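Local coordinates for protein DNA polymerase III, beta subunit (Thermotoga maritima, PDB 1VPK) that probably forms a ring-shaped head-to-tail dimer around DNA, tethering DNA polymerases and other proteins to their template for processive replication, at residues T265-R271 / E345-F351; R271-R275 / L339-T344; E297-L303 / D315-K321. One frame throughout, in Å; residues are numbered along the deposited sequence.

All three contacts lie in the C-terminal clamp domain and are partly buried, with apolar sides facing the interior and polar sides outward. Contacts 1 and 3 are antiparallel strand pairings with a largely apolar face inward, which in contact 3 also holds buried D315, and a mixed, mostly charged face outward; strands 265-270 and 320-323 are neighbours in one sheet, with V267 packing on V319. Contact 2 shares R271 with contact 1 and joins a helix start to a helix end and its following loop by arginine-to-carbonyl bonds and leucine packing. L274 touches M349 of contact 1 and M301 of contact 3. Contact 3 alone reaches the second subunit.

Contact 1: residues T265-R271 / E345-F351; sequences TKVVVSR and EEIEMNF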
loop_
_atom_site.group_PDB
_atom_site.type_symbol
_atom_site.label_atom_id
_atom_site.label_comp_id
_atom_site.label_asym_id
_atom_site.label_seq_id
_atom_site.Cartn_x
_atom_site.Cartn_y
_atom_site.Cartn_z
ATOM N N THR A 265 -20.450 -32.978 -9.426
ATOM C CA THR A 265 -19.850 -32.808 -8.114
ATOM C C THR A 265 -20.227 -31.420 -7.546
ATOM O O THR A 265 -20.137 -30.410 -8.237
ATOM C CB THR A 265 -18.322 -32.930 -8.215
ATOM O OG1 THR A 265 -17.977 -34.156 -8.886
ATOM C CG2 THR A 265 -17.697 -32.911 -6.859
ATOM N N LYS A 266 -20.683 -31.399 -6.297
ATOM C CA LYS A 266 -20.931 -30.155 -5.576
ATOM C C LYS A 266 -20.206 -30.184 -4.234
ATOM O O LYS A 266 -20.302 -31.146 -3.519
ATOM C CB LYS A 266 -22.431 -30.026 -5.313
ATOM C CG LYS A 266 -22.814 -28.718 -4.633
ATOM C CD LYS A 266 -24.232 -28.764 -4.108
ATOM C CE LYS A 266 -25.251 -28.913 -5.234
ATOM N NZ LYS A 266 -25.304 -27.634 -5.971
ATOM N N VAL A 267 -19.500 -29.113 -3.911
ATOM C CA VAL A 267 -18.770 -28.992 -2.670
ATOM C C VAL A 267 -19.286 -27.755 -1.919
ATOM O O VAL A 267 -19.420 -26.675 -2.495
ATOM C CB VAL A 267 -17.292 -28.829 -2.978
ATOM C CG1 VAL A 267 -16.548 -28.415 -1.813
ATOM C CG2 VAL A 267 -16.698 -30.132 -3.495
ATOM N N VAL A 268 -19.662 -27.941 -0.662
ATOM C CA VAL A 268 -19.990 -26.814 0.205
ATOM C C VAL A 268 -18.841 -26.672 1.168
ATOM O O VAL A 268 -18.410 -27.638 1.796
ATOM C CB VAL A 268 -21.342 -27.010 0.918
ATOM C CG1 VAL A 268 -21.631 -25.864 1.888
ATOM C CG2 VAL A 268 -22.447 -27.130 -0.102
ATOM N N VAL A 269 -18.344 -25.451 1.291
ATOM C CA VAL A 269 -17.124 -25.199 2.036
ATOM C C VAL A 269 -17.172 -23.769 2.569
ATOM O O VAL A 269 -17.732 -22.892 1.928
ATOM C CB VAL A 269 -15.876 -25.450 1.141
ATOM C CG1 VAL A 269 -15.823 -24.507 -0.030
ATOM C CG2 VAL A 269 -14.568 -25.369 1.949
ATOM N N SER A 270 -16.592 -23.563 3.754
ATOM C CA SER A 270 -16.482 -22.241 4.378
ATOM C C SER A 270 -15.667 -21.293 3.476
ATOM O O SER A 270 -14.638 -21.669 2.944
ATOM C CB SER A 270 -15.858 -22.353 5.793
ATOM O OG SER A 270 -15.185 -21.157 6.103
ATOM N N ARG A 271 -16.166 -20.079 3.262
ATOM C CA ARG A 271 -15.430 -19.084 2.474
ATOM C C ARG A 271 -14.074 -18.704 3.129
ATOM O O ARG A 271 -13.055 -18.653 2.461
ATOM C CB ARG A 271 -16.309 -17.843 2.290
ATOM C CG ARG A 271 -15.770 -16.806 1.300
ATOM C CD ARG A 271 -16.793 -15.735 1.083
ATOM N NE ARG A 271 -16.992 -14.954 2.297
ATOM C CZ ARG A 271 -16.326 -13.862 2.636
ATOM N NH1 ARG A 271 -15.407 -13.326 1.836
ATOM N NH2 ARG A 271 -16.628 -13.264 3.789
ATOM N N GLU A 345 -20.903 -16.840 4.582
ATOM C CA GLU A 345 -19.867 -17.584 5.280
ATOM C C GLU A 345 -19.525 -18.877 4.596
ATOM O O GLU A 345 -18.409 -19.364 4.760
ATOM C CB GLU A 345 -20.268 -17.904 6.703
ATOM C CG GLU A 345 -20.455 -16.703 7.540
ATOM C CD GLU A 345 -20.947 -17.020 8.936
ATOM O OE1 GLU A 345 -20.733 -18.134 9.427
ATOM O OE2 GLU A 345 -21.576 -16.129 9.547
ATOM N N GLU A 346 -20.503 -19.418 3.851
ATOM C CA GLU A 346 -20.368 -20.639 3.087
ATOM C C GLU A 346 -20.597 -20.376 1.612
ATOM O O GLU A 346 -21.413 -19.548 1.230
ATOM C CB GLU A 346 -21.387 -21.692 3.558
ATOM C CG GLU A 346 -21.175 -22.177 4.985
ATOM C CD GLU A 346 -20.010 -23.106 5.145
ATOM O OE1 GLU A 346 -19.784 -23.938 4.253
ATOM O OE2 GLU A 346 -19.323 -23.044 6.180
ATOM N N ILE A 347 -19.883 -21.118 0.794
ATOM C CA ILE A 347 -20.015 -21.046 -0.654
ATOM C C ILE A 347 -20.184 -22.469 -1.216
ATOM O O ILE A 347 -19.851 -23.471 -0.536
ATOM C CB ILE A 347 -18.790 -20.338 -1.322
ATOM C CG1 ILE A 347 -17.491 -21.132 -1.146
ATOM C CG2 ILE A 347 -18.583 -18.947 -0.731
ATOM C CD1 ILE A 347 -16.965 -21.718 -2.397
ATOM N N GLU A 348 -20.709 -22.545 -2.438
ATOM C CA GLU A 348 -20.686 -23.782 -3.190
ATOM C C GLU A 348 -19.786 -23.702 -4.389
ATOM O O GLU A 348 -19.684 -22.665 -5.046
ATOM C CB GLU A 348 -22.048 -24.170 -3.769
ATOM C CG GLU A 348 -23.188 -24.056 -2.922
ATOM C CD GLU A 348 -24.353 -24.806 -3.535
ATOM O OE1 GLU A 348 -24.476 -24.882 -4.796
ATOM O OE2 GLU A 348 -25.114 -25.353 -2.745
ATOM N N MET A 349 -19.120 -24.811 -4.646
ATOM C CA MET A 349 -18.349 -25.032 -5.848
ATOM C C MET A 349 -18.967 -26.206 -6.582
ATOM O O MET A 349 -19.085 -27.270 -6.005
ATOM C CB MET A 349 -16.940 -25.382 -5.504
ATOM C CG MET A 349 -16.204 -24.319 -4.710
ATOM S SD MET A 349 -14.473 -24.702 -4.573
ATOM C CE MET A 349 -13.708 -24.200 -6.053
ATOM N N ASN A 350 -19.304 -26.010 -7.862
ATOM C CA ASN A 350 -20.066 -26.961 -8.672
ATOM C C ASN A 350 -19.232 -27.308 -9.906
ATOM O O ASN A 350 -18.779 -26.398 -10.611
ATOM C CB ASN A 350 -21.387 -26.341 -9.109
ATOM C CG ASN A 350 -22.383 -26.145 -7.943
ATOM O OD1 ASN A 350 -23.005 -27.089 -7.521
ATOM N ND2 ASN A 350 -22.551 -24.905 -7.469
ATOM N N PHE A 351 -19.054 -28.601 -10.170
ATOM C CA PHE A 351 -18.154 -29.093 -11.198
ATOM C C PHE A 351 -18.848 -30.126 -12.062
ATOM O O PHE A 351 -19.792 -30.815 -11.612
ATOM C CB PHE A 351 -16.949 -29.792 -10.581
ATOM C CG PHE A 351 -16.220 -29.009 -9.503
ATOM C CD1 PHE A 351 -16.601 -29.113 -8.201
ATOM C CD2 PHE A 351 -15.123 -28.213 -9.801
ATOM C CE1 PHE A 351 -15.932 -28.444 -7.189
ATOM C CE2 PHE A 351 -14.428 -27.551 -8.775
ATOM C CZ PHE A 351 -14.858 -27.678 -7.469
HETATM O O HOH W 1 -16.560 -18.212 6.209
#
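V267 and M349 form a hydrogen-bonded antiparallel pair at the middle of this strand pairing, whose axes approach to 4.7 Å at 161° between chain directions. V267 N gives M349 O a bond of 2.8 Å, in the carbonyl plane, and M349 N answers to V267 O. The largely apolar face carries T265, V267, V269, I347, M349 and F351, all buried; T265 OG1 bonds E324 O. V269 CG1 touches I347 CD1 at 3.8 Å; the two side chains run side by side, each with CG1 between its backbone N and carbonyl carbon (chi1 65° for I347). F351 presents its ring edge to V267 CG2, which lies 4.1 Å from CE1.

The other face, with K266, V268, E348 and N350, is mostly polar and partly exposed. K266 NZ, on a chain bent at its last two torsions, donates a hydrogen bond of 2.8 Å to N350 OD1, in plane on a lone pair, and lies 3.1 Å from E348 OE1 in a salt bridge. N350 ND2 reaches the same OE1 on its anti side and the lysine on its syn side, both tilted out of the carboxylate plane toward the same face. At the far end, R271 N bonds E345 O at 2.8 Å, and a water donates to that carbonyl.

Strand 346-351 lies between strands 265-270 and 358-362, with 320-323 beyond 265-270. On the apolar face, I347 and M349 pack on I360, and F351 meets I296 and strand 326-330.

Contact 2: residues R271-R275 / L339-T344; sequences RKELR and LKHIET
R271, in the first turn of helix 271-285, reaches across to L339, I342 and T344, at the end of helix 332-341 and in the loop that follows. Its CB lies 3.7 Å from T344 O. With CG anti to the backbone N (chi1 -171°), the chain runs on toward L339, CG passing L339 CB at 4.0 Å, the two side chains sliding by in opposite directions. CD packs against I342 CG2 at 3.8 Å. A bend at chi3 (67°) then turns the guanidinium among three carbonyls. NE bonds T344 O at 2.9 Å and NH1 bonds L339 O at the same 2.9 Å length, both acceptors near the edge of the group but tilted 17° from its plane. I342 O instead lies over one face, 3.0 Å from CZ, and its angle to the N-H groups is too poor for a hydrogen bond. Across the opposite face lies NH2 of R275, offset toward the rim.

Alongside this, L339 CD1 meets L274 CD2 at 3.9 Å, the two leucines crossing at about a right angle. I342 continues this apolar side toward I347 of strand 346-351.

L339 O takes two donors, R271 NH1 and I342 N, from opposite faces of its plane, so one carbonyl serves both the chain's own I342 N and the arginine. Two bonds from different nitrogens restrict the rotation of the guanidinium. Within the two segments its hydrogen-bond acceptors are backbone oxygens; those of L339 and T344, with I342 O over the face, probably help offset the positive charge next to R275.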
loop_
_atom_site.group_PDB
_atom_site.type_symbol
_atom_site.label_atom_id
_atom_site.label_comp_id
_atom_site.label_asym_id
_atom_site.label_seq_id
_atom_site.Cartn_x
_atom_site.Cartn_y
_atom_site.Cartn_z
ATOM N N ARG A 271 -16.166 -20.079 3.262
ATOM C CA ARG A 271 -15.430 -19.084 2.474
ATOM C C ARG A 271 -14.074 -18.704 3.129
ATOM O O ARG A 271 -13.055 -18.653 2.461
ATOM C CB ARG A 271 -16.309 -17.843 2.290
ATOM C CG ARG A 271 -15.770 -16.806 1.300
ATOM C CD ARG A 271 -16.793 -15.735 1.083
ATOM N NE ARG A 271 -16.992 -14.954 2.297
ATOM C CZ ARG A 271 -16.326 -13.862 2.636
ATOM N NH1 ARG A 271 -15.407 -13.326 1.836
ATOM N NH2 ARG A 271 -16.628 -13.264 3.789
ATOM N N LYS A 272 -14.085 -18.429 4.428
ATOM C CA LYS A 272 -12.847 -18.206 5.209
ATOM C C LYS A 272 -11.876 -19.394 5.129
ATOM O O LYS A 272 -10.696 -19.189 4.904
ATOM C CB LYS A 272 -13.201 -17.964 6.672
ATOM C CG LYS A 272 -12.044 -17.716 7.630
ATOM C CD LYS A 272 -12.541 -17.646 9.052
ATOM C CE LYS A 272 -11.477 -17.132 10.010
ATOM N NZ LYS A 272 -11.173 -15.671 9.792
ATOM N N GLU A 273 -12.392 -20.607 5.286
ATOM C CA GLU A 273 -11.618 -21.892 5.244
ATOM C C GLU A 273 -10.886 -22.111 3.917
ATOM O O GLU A 273 -9.675 -22.360 3.864
ATOM C CB GLU A 273 -12.613 -23.065 5.514
ATOM C CG GLU A 273 -12.179 -24.498 5.203
ATOM C CD GLU A 273 -13.261 -25.608 5.526
ATOM O OE1 GLU A 273 -14.528 -25.406 5.477
ATOM O OE2 GLU A 273 -12.782 -26.747 5.781
ATOM N N LEU A 274 -11.607 -21.938 2.833
ATOM C CA LEU A 274 -10.999 -22.035 1.517
ATOM C C LEU A 274 -10.041 -20.887 1.218
ATOM O O LEU A 274 -9.001 -21.111 0.598
ATOM C CB LEU A 274 -12.086 -22.073 0.478
ATOM C CG LEU A 274 -11.631 -22.282 -0.969
ATOM C CD1 LEU A 274 -10.855 -23.556 -1.123
ATOM C CD2 LEU A 274 -12.859 -22.282 -1.863
ATOM N N ARG A 275 -10.413 -19.655 1.564
ATOM C CA ARG A 275 -9.499 -18.497 1.406
ATOM C C ARG A 275 -8.174 -18.743 2.118
ATOM O O ARG A 275 -7.100 -18.506 1.566
ATOM C CB ARG A 275 -10.175 -17.221 1.927
ATOM C CG ARG A 275 -9.375 -15.908 1.825
ATOM C CD ARG A 275 -9.680 -14.907 3.017
ATOM N NE ARG A 275 -11.132 -14.793 3.267
ATOM C CZ ARG A 275 -11.725 -14.532 4.441
ATOM N NH1 ARG A 275 -11.009 -14.308 5.543
ATOM N NH2 ARG A 275 -13.063 -14.499 4.500
ATOM N N LEU A 339 -13.899 -15.202 -3.939
ATOM C CA LEU A 339 -14.231 -15.301 -2.524
ATOM C C LEU A 339 -14.256 -13.968 -1.853
ATOM O O LEU A 339 -15.103 -13.721 -1.032
ATOM C CB LEU A 339 -13.244 -16.227 -1.775
ATOM C CG LEU A 339 -13.143 -17.624 -2.373
ATOM C CD1 LEU A 339 -12.114 -18.476 -1.615
ATOM C CD2 LEU A 339 -14.545 -18.272 -2.459
ATOM N N LYS A 340 -13.330 -13.098 -2.240
ATOM C CA LYS A 340 -13.332 -11.710 -1.817
ATOM C C LYS A 340 -14.666 -11.027 -2.039
ATOM O O LYS A 340 -15.015 -10.115 -1.291
ATOM C CB LYS A 340 -12.279 -10.895 -2.598
ATOM C CG LYS A 340 -10.828 -11.342 -2.414
ATOM C CD LYS A 340 -9.858 -10.561 -3.327
ATOM C CE LYS A 340 -8.383 -11.123 -3.251
ATOM N NZ LYS A 340 -7.751 -11.234 -4.635
ATOM N N HIS A 341 -15.383 -11.397 -3.103
ATOM C CA HIS A 341 -16.610 -10.704 -3.441
ATOM C C HIS A 341 -17.890 -11.359 -2.980
ATOM O O HIS A 341 -18.970 -10.832 -3.214
ATOM C CB HIS A 341 -16.650 -10.516 -4.952
ATOM C CG HIS A 341 -15.609 -9.575 -5.433
ATOM N ND1 HIS A 341 -14.346 -9.985 -5.778
ATOM C CD2 HIS A 341 -15.603 -8.230 -5.501
ATOM C CE1 HIS A 341 -13.617 -8.934 -6.099
ATOM N NE2 HIS A 341 -14.365 -7.858 -5.959
ATOM N N ILE A 342 -17.773 -12.530 -2.366
ATOM C CA ILE A 342 -18.919 -13.203 -1.771
ATOM C C ILE A 342 -18.992 -12.841 -0.309
ATOM O O ILE A 342 -17.976 -12.781 0.393
ATOM C CB ILE A 342 -18.812 -14.714 -1.970
ATOM C CG1 ILE A 342 -18.996 -15.040 -3.464
ATOM C CG2 ILE A 342 -19.829 -15.475 -1.104
ATOM C CD1 ILE A 342 -18.818 -16.471 -3.825
ATOM N N GLU A 343 -20.209 -12.626 0.165
ATOM C CA GLU A 343 -20.420 -12.154 1.538
ATOM C C GLU A 343 -20.911 -13.231 2.489
ATOM O O GLU A 343 -20.743 -13.087 3.695
ATOM C CB GLU A 343 -21.365 -10.955 1.508
ATOM C CG GLU A 343 -20.961 -10.001 0.362
ATOM C CD GLU A 343 -21.529 -8.589 0.465
ATOM O OE1 GLU A 343 -21.885 -8.113 1.593
ATOM O OE2 GLU A 343 -21.579 -7.946 -0.618
ATOM N N THR A 344 -21.446 -14.329 1.976
ATOM C CA THR A 344 -21.858 -15.429 2.843
ATOM C C THR A 344 -20.677 -16.190 3.441
ATOM O O THR A 344 -19.601 -16.207 2.865
ATOM C CB THR A 344 -22.779 -16.447 2.108
ATOM O OG1 THR A 344 -22.126 -16.960 0.932
ATOM C CG2 THR A 344 -24.041 -15.779 1.698
#

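Contact 3: residues E297-L303 / D315-K321; sequences EENVMRL and DEVEVQK
The beta hairpin of strands 300-307 and 311-318 forms one side of a four-stranded antiparallel sheet in the C-terminal clamp domain, and this contact takes in its open end. The two strand axes approach to 4.6 Å at 156°. M301 and V317 are a hydrogen-bonded pair: V317 N meets M301 O at 2.9 Å and is almost straight (177° at the hydrogen), with M301 N returning the bond to V317 O. L303 and D315 repeat the pattern.

On the buried face the M301 chain, bent at chi3 (62°), brings CE to 4.1 Å from V317 CG2, both side chains pointing the same way. V319 crosses M301 at about a right angle, its CG1 3.9 Å from M301 CB. The outer face is mixed: E316 CG lies against V300 CB at 3.9 Å, while its OE1 comes to the edge of the R302 guanidinium in a long salt bridge, 3.8 Å from NE. R302 NH1 has its stronger salt bridge to E295.

Beyond the paired strands the chain of K321 bends at chi2 and chi3 and runs along the backbone of E297, with CE 3.5 Å from E297 O. Its NZ makes a salt bridge to E298 OE1 at 2.6 Å, coming from above the carboxylate plane. D325 and the carbonyl of G323 also bind NZ.

D315 extends the contact beyond the chain, for its OD1 bonds T115 and S114 of the second subunit, and its backbone pairs with a strand there; OD2 is held by R280 and S277. The buried carboxylate thus has partners at both oxygens, which probably stabilises its negative charge, and the hairpin helps carry the sheet across the dimer interface.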
loop_
_atom_site.group_PDB
_atom_site.type_symbol
_atom_site.label_atom_id
_atom_site.label_comp_id
_atom_site.label_asym_id
_atom_site.label_seq_id
_atom_site.Cartn_x
_atom_site.Cartn_y
_atom_site.Cartn_z
ATOM N N GLU A 297 -12.751 -35.536 -2.571
ATOM C CA GLU A 297 -13.096 -36.841 -2.074
ATOM C C GLU A 297 -14.361 -36.662 -1.249
ATOM O O GLU A 297 -14.945 -35.568 -1.202
ATOM C CB GLU A 297 -11.972 -37.403 -1.201
ATOM C CG GLU A 297 -10.615 -37.455 -1.927
ATOM C CD GLU A 297 -9.423 -37.740 -0.997
ATOM O OE1 GLU A 297 -9.645 -38.157 0.179
ATOM O OE2 GLU A 297 -8.260 -37.559 -1.463
ATOM N N GLU A 298 -14.788 -37.725 -0.581
ATOM C CA GLU A 298 -16.119 -37.734 -0.042
ATOM C C GLU A 298 -16.379 -36.685 1.038
ATOM O O GLU A 298 -17.457 -36.068 1.038
ATOM C CB GLU A 298 -16.490 -39.136 0.433
ATOM C CG GLU A 298 -18.050 -39.330 0.660
ATOM C CD GLU A 298 -18.991 -38.403 -0.198
ATOM O OE1 GLU A 298 -19.006 -38.499 -1.455
ATOM O OE2 GLU A 298 -19.730 -37.582 0.428
ATOM N N ASN A 299 -15.404 -36.482 1.923
ATOM C CA ASN A 299 -15.522 -35.594 3.093
ATOM C C ASN A 299 -14.508 -34.438 3.144
ATOM O O ASN A 299 -14.577 -33.592 4.037
ATOM C CB ASN A 299 -15.267 -36.431 4.372
ATOM C CG ASN A 299 -16.399 -37.363 4.681
ATOM O OD1 ASN A 299 -16.234 -38.571 4.715
ATOM N ND2 ASN A 299 -17.575 -36.805 4.872
ATOM N N VAL A 300 -13.522 -34.482 2.264
ATOM C CA VAL A 300 -12.431 -33.528 2.258
ATOM C C VAL A 300 -12.048 -33.235 0.833
ATOM O O VAL A 300 -12.357 -33.989 -0.108
ATOM C CB VAL A 300 -11.141 -34.034 3.034
ATOM C CG1 VAL A 300 -11.435 -34.264 4.482
ATOM C CG2 VAL A 300 -10.601 -35.316 2.450
ATOM N N MET A 301 -11.339 -32.138 0.692
ATOM C CA MET A 301 -10.776 -31.728 -0.546
ATOM C C MET A 301 -9.329 -31.417 -0.219
ATOM O O MET A 301 -9.085 -30.708 0.750
ATOM C CB MET A 301 -11.558 -30.489 -0.971
ATOM C CG MET A 301 -11.231 -29.933 -2.231
ATOM S SD MET A 301 -12.430 -28.676 -2.737
ATOM C CE MET A 301 -12.330 -27.391 -1.526
ATOM N N ARG A 302 -8.377 -31.980 -0.963
ATOM C CA ARG A 302 -6.964 -31.615 -0.816
ATOM C C ARG A 302 -6.586 -30.615 -1.891
ATOM O O ARG A 302 -6.938 -30.801 -3.062
ATOM C CB ARG A 302 -6.056 -32.841 -0.944
ATOM C CG ARG A 302 -6.362 -34.003 0.051
ATOM C CD ARG A 302 -5.624 -35.278 -0.365
ATOM N NE ARG A 302 -4.340 -35.441 0.316
ATOM C CZ ARG A 302 -3.206 -35.908 -0.232
ATOM N NH1 ARG A 302 -3.126 -36.226 -1.525
ATOM N NH2 ARG A 302 -2.102 -36.013 0.511
ATOM N N LEU A 303 -5.877 -29.558 -1.504
ATOM C CA LEU A 303 -5.377 -28.574 -2.438
ATOM C C LEU A 303 -3.871 -28.802 -2.565
ATOM O O LEU A 303 -3.168 -28.845 -1.562
ATOM C CB LEU A 303 -5.633 -27.117 -1.990
ATOM C CG LEU A 303 -7.010 -26.525 -1.651
ATOM C CD1 LEU A 303 -7.178 -25.110 -2.095
ATOM C CD2 LEU A 303 -8.136 -27.369 -2.111
ATOM N N ASP A 315 -2.673 -29.175 1.245
ATOM C CA ASP A 315 -3.553 -28.730 2.318
ATOM C C ASP A 315 -4.908 -29.443 2.225
ATOM O O ASP A 315 -5.545 -29.428 1.200
ATOM C CB ASP A 315 -3.801 -27.224 2.252
ATOM C CG ASP A 315 -4.404 -26.698 3.539
ATOM O OD1 ASP A 315 -3.925 -27.071 4.630
ATOM O OD2 ASP A 315 -5.377 -25.953 3.493
ATOM N N GLU A 316 -5.363 -30.005 3.325
ATOM C CA GLU A 316 -6.593 -30.790 3.323
ATOM C C GLU A 316 -7.676 -30.074 4.094
ATOM O O GLU A 316 -7.464 -29.758 5.249
ATOM C CB GLU A 316 -6.308 -32.125 3.969
ATOM C CG GLU A 316 -7.517 -33.051 4.016
ATOM C CD GLU A 316 -7.111 -34.475 4.333
ATOM O OE1 GLU A 316 -6.501 -35.118 3.465
ATOM O OE2 GLU A 316 -7.408 -34.927 5.459
ATOM N N VAL A 317 -8.822 -29.801 3.464
ATOM C CA VAL A 317 -9.903 -29.080 4.139
ATOM C C VAL A 317 -11.194 -29.867 4.155
ATOM O O VAL A 317 -11.489 -30.597 3.199
ATOM C CB VAL A 317 -10.140 -27.671 3.569
ATOM C CG1 VAL A 317 -8.824 -26.903 3.558
ATOM C CG2 VAL A 317 -10.738 -27.677 2.212
ATOM N N GLU A 318 -11.946 -29.712 5.236
ATOM C CA GLU A 318 -13.237 -30.393 5.415
ATOM C C GLU A 318 -14.310 -29.760 4.571
ATOM O O GLU A 318 -14.446 -28.549 4.533
ATOM C CB GLU A 318 -13.678 -30.354 6.873
ATOM C CG GLU A 318 -12.826 -31.166 7.772
ATOM C CD GLU A 318 -13.198 -31.002 9.229
ATOM O OE1 GLU A 318 -14.215 -30.326 9.532
ATOM O OE2 GLU A 318 -12.449 -31.550 10.071
ATOM N N VAL A 319 -15.116 -30.590 3.899
ATOM C CA VAL A 319 -16.122 -30.075 2.968
ATOM C C VAL A 319 -17.328 -30.978 3.089
ATOM O O VAL A 319 -17.194 -32.102 3.554
ATOM C CB VAL A 319 -15.675 -30.064 1.491
ATOM C CG1 VAL A 319 -14.461 -29.209 1.274
ATOM C CG2 VAL A 319 -15.445 -31.469 0.940
ATOM N N GLN A 320 -18.491 -30.458 2.701
ATOM C CA GLN A 320 -19.618 -31.303 2.392
ATOM C C GLN A 320 -19.699 -31.445 0.881
ATOM O O GLN A 320 -19.741 -30.432 0.164
ATOM C CB GLN A 320 -20.876 -30.699 2.973
ATOM C CG GLN A 320 -20.874 -30.659 4.513
ATOM C CD GLN A 320 -20.965 -32.004 5.159
ATOM O OE1 GLN A 320 -21.732 -32.882 4.744
ATOM N NE2 GLN A 320 -20.168 -32.197 6.204
ATOM N N LYS A 321 -19.653 -32.686 0.387
ATOM C CA LYS A 321 -19.580 -32.983 -1.047
ATOM C C LYS A 321 -20.680 -33.994 -1.499
ATOM O O LYS A 321 -20.862 -35.024 -0.885
ATOM C CB LYS A 321 -18.190 -33.544 -1.344
ATOM C CG LYS A 321 -17.923 -33.945 -2.798
ATOM C CD LYS A 321 -18.389 -35.381 -3.084
ATOM C CE LYS A 321 -17.315 -36.273 -3.647
ATOM N NZ LYS A 321 -17.825 -37.695 -3.617
HETATM O O HOH W 2 -18.263 -34.911 6.611
#